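Local coordinates for macrophage migration inhibitory factor-like protein (Leishmania major, PDB 3FWT) that belongs to the macrophage migration inhibitory factor family, small alpha/beta proteins that assemble as trimers, at residues R37-S41 and T61-D65; M46-L52 and M96-I101; P77-V83 and R115-Y121. One frame throughout, in Å; residues are numbered along the deposited sequence.

Contact 1: residues R37-S41 and T61-D65; sequences RANLS and TAFSD
Phe-63 on the strand slots its ring against one side of the helix, with Arg-37 over a face. Arg-37 supplies the methylene part of its chain. Its CG stands over the ring in a CH-pi contact, 4.1 Å from the centroid of Phe-63, and is offset toward the rim. The two side chains pass each other head to tail. CD of Arg-37 continues along to CB of Phe-63 at 3.8 Å. Leu-40 reaches the same ring obliquely, its CB 3.6 Å from CE2 of Phe-63. OG of Ser-41 is modelled too near CG2 of Thr-61, so its place at the edge of the Phe-63 ring is doubtful.

The two segments belong to a beta-alpha-beta unit: strand 22-28, helix 34-52 and strand 60-64. Here the helix lies on the sheet and runs roughly antiparallel to the strand, at 141°. Thr-61 and Ala-62 also pair with an antiparallel strand of the second subunit, so the sheet runs on past this chain.

Beyond the ring, the Arg-37 chain bends at chi3 (-82°), and its guanidinium turns toward the end of the strand. Asp-65 OD2 lies at the guanidinium edge, 3.8 Å from NH1 of Arg-37, a long salt bridge. The carboxylate and guanidinium planes are nearly perpendicular, 83° apart. One water donates to OD2 of Asp-65 and accepts weakly from NH1 of Arg-37. Another donates to the backbone O of Phe-63, 3.0 Å away, and also takes a weak bond from NH1 of Arg-37. The stronger partners lie nearby: Asp-34 for Arg-37, and the backbone N of Leu-32 for Asp-65.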
loop_
_atom_site.group_PDB
_atom_site.type_symbol
_atom_site.label_atom_id
_atom_site.label_comp_id
_atom_site.label_asym_id
_atom_site.label_seq_id
_atom_site.Cartn_x
_atom_site.Cartn_y
_atom_site.Cartn_z
ATOM N N ARG A 37 12.521 14.971 2.986
ATOM C CA ARG A 37 12.136 13.744 3.691
ATOM C C ARG A 37 12.514 13.780 5.150
ATOM O O ARG A 37 11.719 13.337 5.975
ATOM C CB ARG A 37 12.738 12.481 3.081
ATOM C CG ARG A 37 12.198 12.175 1.654
ATOM C CD ARG A 37 12.914 10.907 1.059
ATOM N NE ARG A 37 14.223 11.224 0.468
ATOM C CZ ARG A 37 14.396 11.583 -0.803
ATOM N NH1 ARG A 37 13.355 11.618 -1.640
ATOM N NH2 ARG A 37 15.602 11.913 -1.251
ATOM N N ALA A 38 13.698 14.280 5.478
ATOM C CA ALA A 38 14.042 14.357 6.896
ATOM C C ALA A 38 13.033 15.249 7.700
ATOM O O ALA A 38 12.582 14.899 8.806
ATOM C CB ALA A 38 15.500 14.778 7.075
ATOM N N ASN A 39 12.591 16.342 7.098
ATOM C CA ASN A 39 11.623 17.209 7.753
ATOM C C ASN A 39 10.270 16.547 7.905
ATOM O O ASN A 39 9.625 16.610 8.966
ATOM C CB ASN A 39 11.483 18.522 6.954
ATOM C CG ASN A 39 12.774 19.347 6.926
ATOM O OD1 ASN A 39 13.583 19.245 7.836
ATOM N ND2 ASN A 39 12.932 20.214 5.925
ATOM N N LEU A 40 9.814 15.858 6.852
ATOM C CA LEU A 40 8.603 15.074 6.985
ATOM C C LEU A 40 8.695 13.985 8.064
ATOM O O LEU A 40 7.764 13.832 8.843
ATOM C CB LEU A 40 8.168 14.477 5.619
ATOM C CG LEU A 40 7.607 15.526 4.651
ATOM C CD1 LEU A 40 7.353 14.862 3.260
ATOM C CD2 LEU A 40 6.313 16.088 5.227
ATOM N N SER A 41 9.759 13.164 8.050
ATOM C CA SER A 41 9.939 12.133 9.104
ATOM C C SER A 41 9.886 12.757 10.542
ATOM O O SER A 41 9.185 12.255 11.456
ATOM C CB SER A 41 11.263 11.367 8.849
ATOM O OG SER A 41 10.991 10.544 7.687
ATOM N N THR A 61 8.826 5.451 8.382
ATOM C CA THR A 61 8.296 6.425 7.473
ATOM C C THR A 61 8.910 6.195 6.096
ATOM O O THR A 61 10.113 6.273 5.980
ATOM C CB THR A 61 8.606 7.769 8.251
ATOM O OG1 THR A 61 7.450 8.328 8.936
ATOM C CG2 THR A 61 9.743 8.568 7.854
ATOM N N ALA A 62 8.084 5.769 5.107
ATOM C CA ALA A 62 8.536 5.463 3.732
ATOM C C ALA A 62 8.047 6.556 2.770
ATOM O O ALA A 62 6.968 7.003 2.952
ATOM C CB ALA A 62 7.992 4.061 3.211
ATOM N N PHE A 63 8.872 6.971 1.795
ATOM C CA PHE A 63 8.561 8.068 0.857
ATOM C C PHE A 63 8.663 7.572 -0.564
ATOM O O PHE A 63 9.797 7.299 -1.058
ATOM C CB PHE A 63 9.463 9.295 1.072
ATOM C CG PHE A 63 9.349 9.857 2.464
ATOM C CD1 PHE A 63 10.185 9.400 3.467
ATOM C CD2 PHE A 63 8.318 10.735 2.759
ATOM C CE1 PHE A 63 10.035 9.850 4.763
ATOM C CE2 PHE A 63 8.166 11.255 4.012
ATOM C CZ PHE A 63 9.034 10.792 5.054
ATOM N N SER A 64 7.507 7.463 -1.208
ATOM C CA SER A 64 7.502 7.180 -2.642
ATOM C C SER A 64 7.224 8.472 -3.396
ATOM O O SER A 64 6.071 8.783 -3.638
ATOM C CB SER A 64 6.407 6.168 -2.926
ATOM O OG SER A 64 6.600 5.022 -2.067
ATOM N N ASP A 65 8.273 9.140 -3.875
ATOM C CA ASP A 65 8.095 10.427 -4.598
ATOM C C ASP A 65 8.004 10.212 -6.109
ATOM O O ASP A 65 8.034 9.048 -6.559
ATOM C CB ASP A 65 9.204 11.449 -4.213
ATOM C CG ASP A 65 10.570 11.148 -4.839
ATOM O OD1 ASP A 65 10.758 10.004 -5.298
ATOM O OD2 ASP A 65 11.424 12.074 -4.855
HETATM O O HOH W 1 11.239 9.798 -1.874
HETATM O O HOH W 2 13.924 11.630 -4.967
#

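Contact 2: residues M46-L52 and M96-I101; sequences MICREEL and MMTPRI
Arg-100 and Met-97 each fit as a knob into a hole on helix 34-52. The two helices pack nearly antiparallel, at 161°, on one side of the sheet in this alpha/beta fold.

The tight apolar part lies toward the sheet. Met-97 sits among Ile-47, Cys-48, Glu-51 and Leu-52. Its chain runs out straight to SD, then bends at chi3 (76°), which brings CE to 4.0 Å from SG of Cys-48. CG of Met-97 meets CB of Glu-51 at 3.7 Å. Ile-47 CD1 presses on CB of Arg-100 at 3.5 Å, and CG1 of Ile-47 lies over one face of the Arg-100 guanidinium. Strand 116-128 backs this side, where Tyr-120 touches Met-97 and Ile-101.

Only the exposed fringe is loose: Met-96, the solvent side of Glu-50, and Met-46, whose CE stays 4.1 Å from NH2 of Arg-100. The salt-bridge network of Arg-100 with both glutamates is near solvent, yet short and firm. NH1 and NH2 of Arg-100 converge end-on on the single oxygen OE1 of Glu-50, each at 2.9 Å. OE1 of Glu-51 accepts from NH1 of Arg-100 at 2.6 Å through its anti lone pair.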
loop_
_atom_site.group_PDB
_atom_site.type_symbol
_atom_site.label_atom_id
_atom_site.label_comp_id
_atom_site.label_asym_id
_atom_site.label_seq_id
_atom_site.Cartn_x
_atom_site.Cartn_y
_atom_site.Cartn_z
ATOM N N MET A 46 6.601 13.506 15.623
ATOM C CA MET A 46 5.927 14.315 16.610
ATOM C C MET A 46 4.441 14.051 16.632
ATOM O O MET A 46 3.849 13.864 17.677
ATOM C CB MET A 46 6.044 15.789 16.242
ATOM C CG MET A 46 7.133 16.584 16.890
ATOM S SD MET A 46 6.523 18.306 17.108
ATOM C CE MET A 46 6.159 18.815 15.403
ATOM N N ILE A 47 3.809 14.139 15.468
ATOM C CA ILE A 47 2.404 13.885 15.360
ATOM C C ILE A 47 2.026 12.534 15.940
ATOM O O ILE A 47 1.005 12.430 16.628
ATOM C CB ILE A 47 1.966 13.955 13.877
ATOM C CG1 ILE A 47 2.222 15.397 13.355
ATOM C CG2 ILE A 47 0.533 13.489 13.762
ATOM C CD1 ILE A 47 2.295 15.580 11.766
ATOM N N CYS A 48 2.816 11.500 15.625
ATOM C CA CYS A 48 2.564 10.183 16.187
ATOM C C CYS A 48 2.763 10.149 17.713
ATOM O O CYS A 48 1.910 9.639 18.434
ATOM C CB CYS A 48 3.449 9.151 15.526
ATOM S SG CYS A 48 2.845 8.807 13.851
ATOM N N ARG A 49 3.880 10.707 18.196
ATOM C CA ARG A 49 4.075 10.724 19.623
ATOM C C ARG A 49 2.994 11.465 20.379
ATOM O O ARG A 49 2.474 10.919 21.358
ATOM C CB ARG A 49 5.456 11.245 20.006
ATOM C CG ARG A 49 6.442 10.118 19.786
ATOM C CD ARG A 49 7.857 10.592 19.697
ATOM N NE ARG A 49 8.658 9.585 19.019
ATOM C CZ ARG A 49 9.335 9.807 17.887
ATOM N NH1 ARG A 49 9.345 11.013 17.327
ATOM N NH2 ARG A 49 10.048 8.832 17.345
ATOM N N GLU A 50 2.654 12.679 19.943
ATOM C CA GLU A 50 1.644 13.465 20.640
ATOM C C GLU A 50 0.205 12.963 20.463
ATOM O O GLU A 50 -0.587 12.969 21.435
ATOM C CB GLU A 50 1.767 14.964 20.282
ATOM C CG GLU A 50 3.172 15.497 20.417
ATOM C CD GLU A 50 3.375 16.934 19.868
ATOM O OE1 GLU A 50 2.488 17.430 19.137
ATOM O OE2 GLU A 50 4.448 17.544 20.156
ATOM N N GLU A 51 -0.167 12.517 19.255
ATOM C CA GLU A 51 -1.567 12.185 19.038
ATOM C C GLU A 51 -1.880 10.722 19.149
ATOM O O GLU A 51 -3.015 10.382 19.368
ATOM C CB GLU A 51 -2.158 12.710 17.695
ATOM C CG GLU A 51 -1.793 14.131 17.274
ATOM C CD GLU A 51 -2.456 15.194 18.126
ATOM O OE1 GLU A 51 -1.948 16.332 18.146
ATOM O OE2 GLU A 51 -3.501 14.866 18.757
ATOM N N LEU A 52 -0.895 9.839 18.970
ATOM C CA LEU A 52 -1.258 8.446 18.777
ATOM C C LEU A 52 -1.069 7.689 20.064
ATOM O O LEU A 52 -1.769 6.713 20.324
ATOM C CB LEU A 52 -0.521 7.798 17.594
ATOM C CG LEU A 52 -1.153 6.500 17.144
ATOM C CD1 LEU A 52 -2.694 6.619 16.985
ATOM C CD2 LEU A 52 -0.535 6.035 15.847
ATOM N N MET A 96 -7.366 14.000 14.809
ATOM C CA MET A 96 -6.361 14.968 15.237
ATOM C C MET A 96 -5.103 14.934 14.337
ATOM O O MET A 96 -4.408 15.963 14.128
ATOM C CB MET A 96 -5.965 14.772 16.697
ATOM C CG MET A 96 -7.042 15.020 17.742
ATOM S SD MET A 96 -7.649 16.734 17.726
ATOM C CE MET A 96 -9.196 16.289 17.013
ATOM N N MET A 97 -4.855 13.768 13.756
ATOM C CA MET A 97 -3.613 13.563 13.035
ATOM C C MET A 97 -3.692 14.169 11.632
ATOM O O MET A 97 -2.752 14.741 11.150
ATOM C CB MET A 97 -3.337 12.074 12.967
ATOM C CG MET A 97 -2.933 11.473 14.327
ATOM S SD MET A 97 -2.675 9.713 14.268
ATOM C CE MET A 97 -1.033 9.660 13.460
ATOM N N THR A 98 -4.809 13.984 10.958
ATOM C CA THR A 98 -4.920 14.383 9.555
ATOM C C THR A 98 -4.519 15.837 9.282
ATOM O O THR A 98 -3.706 16.115 8.393
ATOM C CB THR A 98 -6.325 14.081 9.110
ATOM O OG1 THR A 98 -6.487 12.661 9.046
ATOM C CG2 THR A 98 -6.690 14.733 7.766
ATOM N N PRO A 99 -5.063 16.784 10.064
ATOM C CA PRO A 99 -4.719 18.149 9.737
ATOM C C PRO A 99 -3.217 18.420 9.930
ATOM O O PRO A 99 -2.661 19.239 9.210
ATOM C CB PRO A 99 -5.612 19.001 10.681
ATOM C CG PRO A 99 -6.376 18.031 11.540
ATOM C CD PRO A 99 -6.250 16.662 10.928
ATOM N N ARG A 100 -2.566 17.733 10.872
ATOM C CA ARG A 100 -1.114 17.888 11.059
ATOM C C ARG A 100 -0.316 17.260 9.924
ATOM O O ARG A 100 0.579 17.908 9.401
ATOM C CB ARG A 100 -0.673 17.392 12.435
ATOM C CG ARG A 100 -1.476 18.145 13.551
ATOM C CD ARG A 100 -1.107 17.681 14.906
ATOM N NE ARG A 100 0.288 17.979 15.153
ATOM C CZ ARG A 100 0.959 17.641 16.249
ATOM N NH1 ARG A 100 0.354 17.010 17.245
ATOM N NH2 ARG A 100 2.244 17.931 16.333
ATOM N N ILE A 101 -0.740 16.050 9.494
ATOM C CA ILE A 101 -0.065 15.379 8.408
ATOM C C ILE A 101 -0.162 16.224 7.148
ATOM O O ILE A 101 0.877 16.502 6.490
ATOM C CB ILE A 101 -0.683 13.993 8.228
ATOM C CG1 ILE A 101 -0.218 13.096 9.411
ATOM C CG2 ILE A 101 -0.373 13.329 6.856
ATOM C CD1 ILE A 101 -1.049 11.777 9.415
#

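Contact 3: residues P77-V83 and R115-Y121; sequences PAAYVRV and RIYVFYY
Backbone hydrogen bonds join residues 79-83 to residues 115-121 in parallel register. Ala-79 N donates to O of Arg-115. Tyr-117 N then donates to Ala-79 O, and the exchange goes on through Val-81, Phe-119 and Val-83. It reaches Tyr-121 N and Val-83 O at 2.7 Å, a nearly straight bond (172°). CA-H...O contacts fill in between, such as Tyr-80 CA to Tyr-117 O at 3.3 Å.

One side-chain hydrogen bond extends the pairing. Arg-115 bends at chi3 (66°), and its NE donates to O of Pro-77 at 2.9 Å, from above the carbonyl plane. Its NH2 bonds O of Ala-76. Another side-chain hydrogen bond leaves the pair, from Tyr-80 OH to Glu-84 of the third subunit.

These are the two strands of a beta-alpha-beta unit with helix 92-109 as the crossover. They lie inside the sheet, between strand 22-28 and an antiparallel strand of the third subunit.

Apolar contacts differ on the two faces. On the helix side, Val-83 CG2 stands over one face of the Tyr-120 ring, a CH-pi contact 4.1 Å from the centroid. Val-83 CG2 also meets CG1 of Val-118 at 3.8 Å. On the other side, Tyr-80 CE1 comes to 3.5 Å from Phe-119 CD1, with the ring planes oblique at 44°. CG of Arg-82 lies at the edge of the Tyr-121 ring, 3.7 Å from CD1.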
loop_
_atom_site.group_PDB
_atom_site.type_symbol
_atom_site.label_atom_id
_atom_site.label_comp_id
_atom_site.label_asym_id
_atom_site.label_seq_id
_atom_site.Cartn_x
_atom_site.Cartn_y
_atom_site.Cartn_z
ATOM N N PRO A 77 0.363 18.512 -8.524
ATOM C CA PRO A 77 0.905 17.833 -7.352
ATOM C C PRO A 77 -0.238 17.465 -6.377
ATOM O O PRO A 77 -1.138 18.283 -6.080
ATOM C CB PRO A 77 1.816 18.876 -6.728
ATOM C CG PRO A 77 2.314 19.616 -7.843
ATOM C CD PRO A 77 1.207 19.672 -8.899
ATOM N N ALA A 78 -0.261 16.211 -5.982
ATOM C CA ALA A 78 -1.205 15.732 -5.006
ATOM C C ALA A 78 -0.466 14.680 -4.124
ATOM O O ALA A 78 0.654 14.223 -4.450
ATOM C CB ALA A 78 -2.337 15.035 -5.783
ATOM N N ALA A 79 -1.079 14.296 -3.010
ATOM C CA ALA A 79 -0.422 13.363 -2.109
ATOM C C ALA A 79 -1.396 12.339 -1.588
ATOM O O ALA A 79 -2.582 12.652 -1.414
ATOM C CB ALA A 79 0.187 14.153 -0.894
ATOM N N TYR A 80 -0.898 11.148 -1.228
ATOM C CA TYR A 80 -1.740 10.156 -0.510
ATOM C C TYR A 80 -0.871 9.617 0.596
ATOM O O TYR A 80 0.321 9.281 0.340
ATOM C CB TYR A 80 -2.173 9.032 -1.487
ATOM C CG TYR A 80 -2.543 7.744 -0.820
ATOM C CD1 TYR A 80 -3.839 7.482 -0.386
ATOM C CD2 TYR A 80 -1.578 6.791 -0.577
ATOM C CE1 TYR A 80 -4.139 6.253 0.224
ATOM C CE2 TYR A 80 -1.875 5.586 0.039
ATOM C CZ TYR A 80 -3.162 5.333 0.428
ATOM O OH TYR A 80 -3.419 4.148 1.121
ATOM N N VAL A 81 -1.409 9.569 1.831
ATOM C CA VAL A 81 -0.631 8.980 2.943
ATOM C C VAL A 81 -1.371 7.827 3.570
ATOM O O VAL A 81 -2.591 7.989 3.864
ATOM C CB VAL A 81 -0.408 10.063 4.016
ATOM C CG1 VAL A 81 0.329 9.460 5.233
ATOM C CG2 VAL A 81 0.361 11.289 3.338
ATOM N N ARG A 82 -0.706 6.660 3.738
ATOM C CA ARG A 82 -1.363 5.508 4.334
ATOM C C ARG A 82 -0.743 5.336 5.737
ATOM O O ARG A 82 0.479 5.185 5.864
ATOM C CB ARG A 82 -1.113 4.243 3.519
ATOM C CG ARG A 82 -1.929 3.022 4.022
ATOM C CD ARG A 82 -1.818 1.838 3.109
ATOM N NE ARG A 82 -0.532 1.114 3.271
ATOM C CZ ARG A 82 0.545 1.249 2.465
ATOM N NH1 ARG A 82 0.495 2.037 1.394
ATOM N NH2 ARG A 82 1.671 0.567 2.697
ATOM N N VAL A 83 -1.568 5.379 6.794
ATOM C CA VAL A 83 -1.055 5.271 8.150
ATOM C C VAL A 83 -1.496 3.900 8.635
ATOM O O VAL A 83 -2.685 3.578 8.572
ATOM C CB VAL A 83 -1.681 6.309 9.079
ATOM C CG1 VAL A 83 -1.014 6.303 10.537
ATOM C CG2 VAL A 83 -1.618 7.728 8.424
ATOM N N ARG A 115 -5.739 18.610 -2.148
ATOM C CA ARG A 115 -5.265 17.451 -2.974
ATOM C C ARG A 115 -4.458 16.497 -2.114
ATOM O O ARG A 115 -3.518 15.848 -2.604
ATOM C CB ARG A 115 -4.380 18.010 -4.116
ATOM C CG ARG A 115 -5.223 18.943 -5.098
ATOM C CD ARG A 115 -4.344 19.489 -6.219
ATOM N NE ARG A 115 -3.877 18.410 -7.111
ATOM C CZ ARG A 115 -4.642 17.718 -7.963
ATOM N NH1 ARG A 115 -5.884 18.042 -8.144
ATOM N NH2 ARG A 115 -4.122 16.734 -8.742
ATOM N N ILE A 116 -4.820 16.384 -0.832
ATOM C CA ILE A 116 -4.086 15.446 0.056
ATOM C C ILE A 116 -5.093 14.443 0.621
ATOM O O ILE A 116 -6.118 14.864 1.213
ATOM C CB ILE A 116 -3.383 16.166 1.247
ATOM C CG1 ILE A 116 -2.259 17.085 0.743
ATOM C CG2 ILE A 116 -2.779 15.120 2.211
ATOM C CD1 ILE A 116 -1.718 18.071 1.903
ATOM N N TYR A 117 -4.878 13.148 0.404
ATOM C CA TYR A 117 -5.739 12.104 1.016
ATOM C C TYR A 117 -4.945 11.413 2.128
ATOM O O TYR A 117 -3.731 11.112 1.967
ATOM C CB TYR A 117 -6.179 11.071 -0.022
ATOM C CG TYR A 117 -7.509 11.290 -0.681
ATOM C CD1 TYR A 117 -8.157 12.506 -0.602
ATOM C CD2 TYR A 117 -8.081 10.282 -1.449
ATOM C CE1 TYR A 117 -9.356 12.692 -1.182
ATOM C CE2 TYR A 117 -9.296 10.432 -2.040
ATOM C CZ TYR A 117 -9.919 11.644 -1.909
ATOM O OH TYR A 117 -11.115 11.803 -2.473
ATOM N N VAL A 118 -5.560 11.212 3.293
ATOM C CA VAL A 118 -4.905 10.411 4.361
ATOM C C VAL A 118 -5.858 9.271 4.767
ATOM O O VAL A 118 -7.052 9.545 5.031
ATOM C CB VAL A 118 -4.523 11.246 5.576
ATOM C CG1 VAL A 118 -3.610 10.421 6.604
ATOM C CG2 VAL A 118 -3.764 12.500 5.118
ATOM N N PHE A 119 -5.388 8.012 4.701
ATOM C CA PHE A 119 -6.189 6.855 5.125
ATOM C C PHE A 119 -5.503 6.100 6.273
ATOM O O PHE A 119 -4.294 5.944 6.267
ATOM C CB PHE A 119 -6.343 5.853 3.991
ATOM C CG PHE A 119 -7.231 6.314 2.905
ATOM C CD1 PHE A 119 -6.839 7.349 2.073
ATOM C CD2 PHE A 119 -8.423 5.669 2.648
ATOM C CE1 PHE A 119 -7.653 7.728 1.076
ATOM C CE2 PHE A 119 -9.243 6.079 1.630
ATOM C CZ PHE A 119 -8.841 7.109 0.855
ATOM N N TYR A 120 -6.274 5.620 7.259
ATOM C CA TYR A 120 -5.695 4.938 8.395
ATOM C C TYR A 120 -6.184 3.472 8.421
ATOM O O TYR A 120 -7.422 3.157 8.307
ATOM C CB TYR A 120 -6.092 5.600 9.754
ATOM C CG TYR A 120 -5.737 7.048 9.849
ATOM C CD1 TYR A 120 -6.356 7.966 9.057
ATOM C CD2 TYR A 120 -4.696 7.477 10.664
ATOM C CE1 TYR A 120 -6.016 9.300 9.124
ATOM C CE2 TYR A 120 -4.354 8.756 10.755
ATOM C CZ TYR A 120 -5.013 9.686 9.982
ATOM O OH TYR A 120 -4.654 10.979 10.037
ATOM N N TYR A 121 -5.233 2.573 8.557
ATOM C CA TYR A 121 -5.569 1.159 8.695
ATOM C C TYR A 121 -4.891 0.586 9.939
ATOM O O TYR A 121 -3.933 1.131 10.476
ATOM C CB TYR A 121 -5.137 0.328 7.475
ATOM C CG TYR A 121 -5.780 0.811 6.212
ATOM C CD1 TYR A 121 -5.100 1.654 5.348
ATOM C CD2 TYR A 121 -7.074 0.448 5.884
ATOM C CE1 TYR A 121 -5.727 2.154 4.226
ATOM C CE2 TYR A 121 -7.682 0.926 4.771
ATOM C CZ TYR A 121 -7.027 1.773 3.929
ATOM O OH TYR A 121 -7.678 2.222 2.803
#

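How the contacts relate
Contacts 1 and 2 share helix 34-52. Contact 1 sets its early turns on strand 60-64, and contact 2 sets its last turns against helix 92-109. Their centres are about 15 Å apart and they do not touch. Contacts 2 and 3 do touch, with centres about 14 Å apart. Thr-98 OG1 lies 2.7 Å from Tyr-120 OH, probably a hydrogen bond, and Ile-101 CG2 packs on Val-118 CG2 at 3.9 Å. Contacts 1 and 3 reach the same sheet, about 13 Å apart between centres, with strand 22-28 between them. Both also touch the second subunit, while contacts 2 and 3 touch the third.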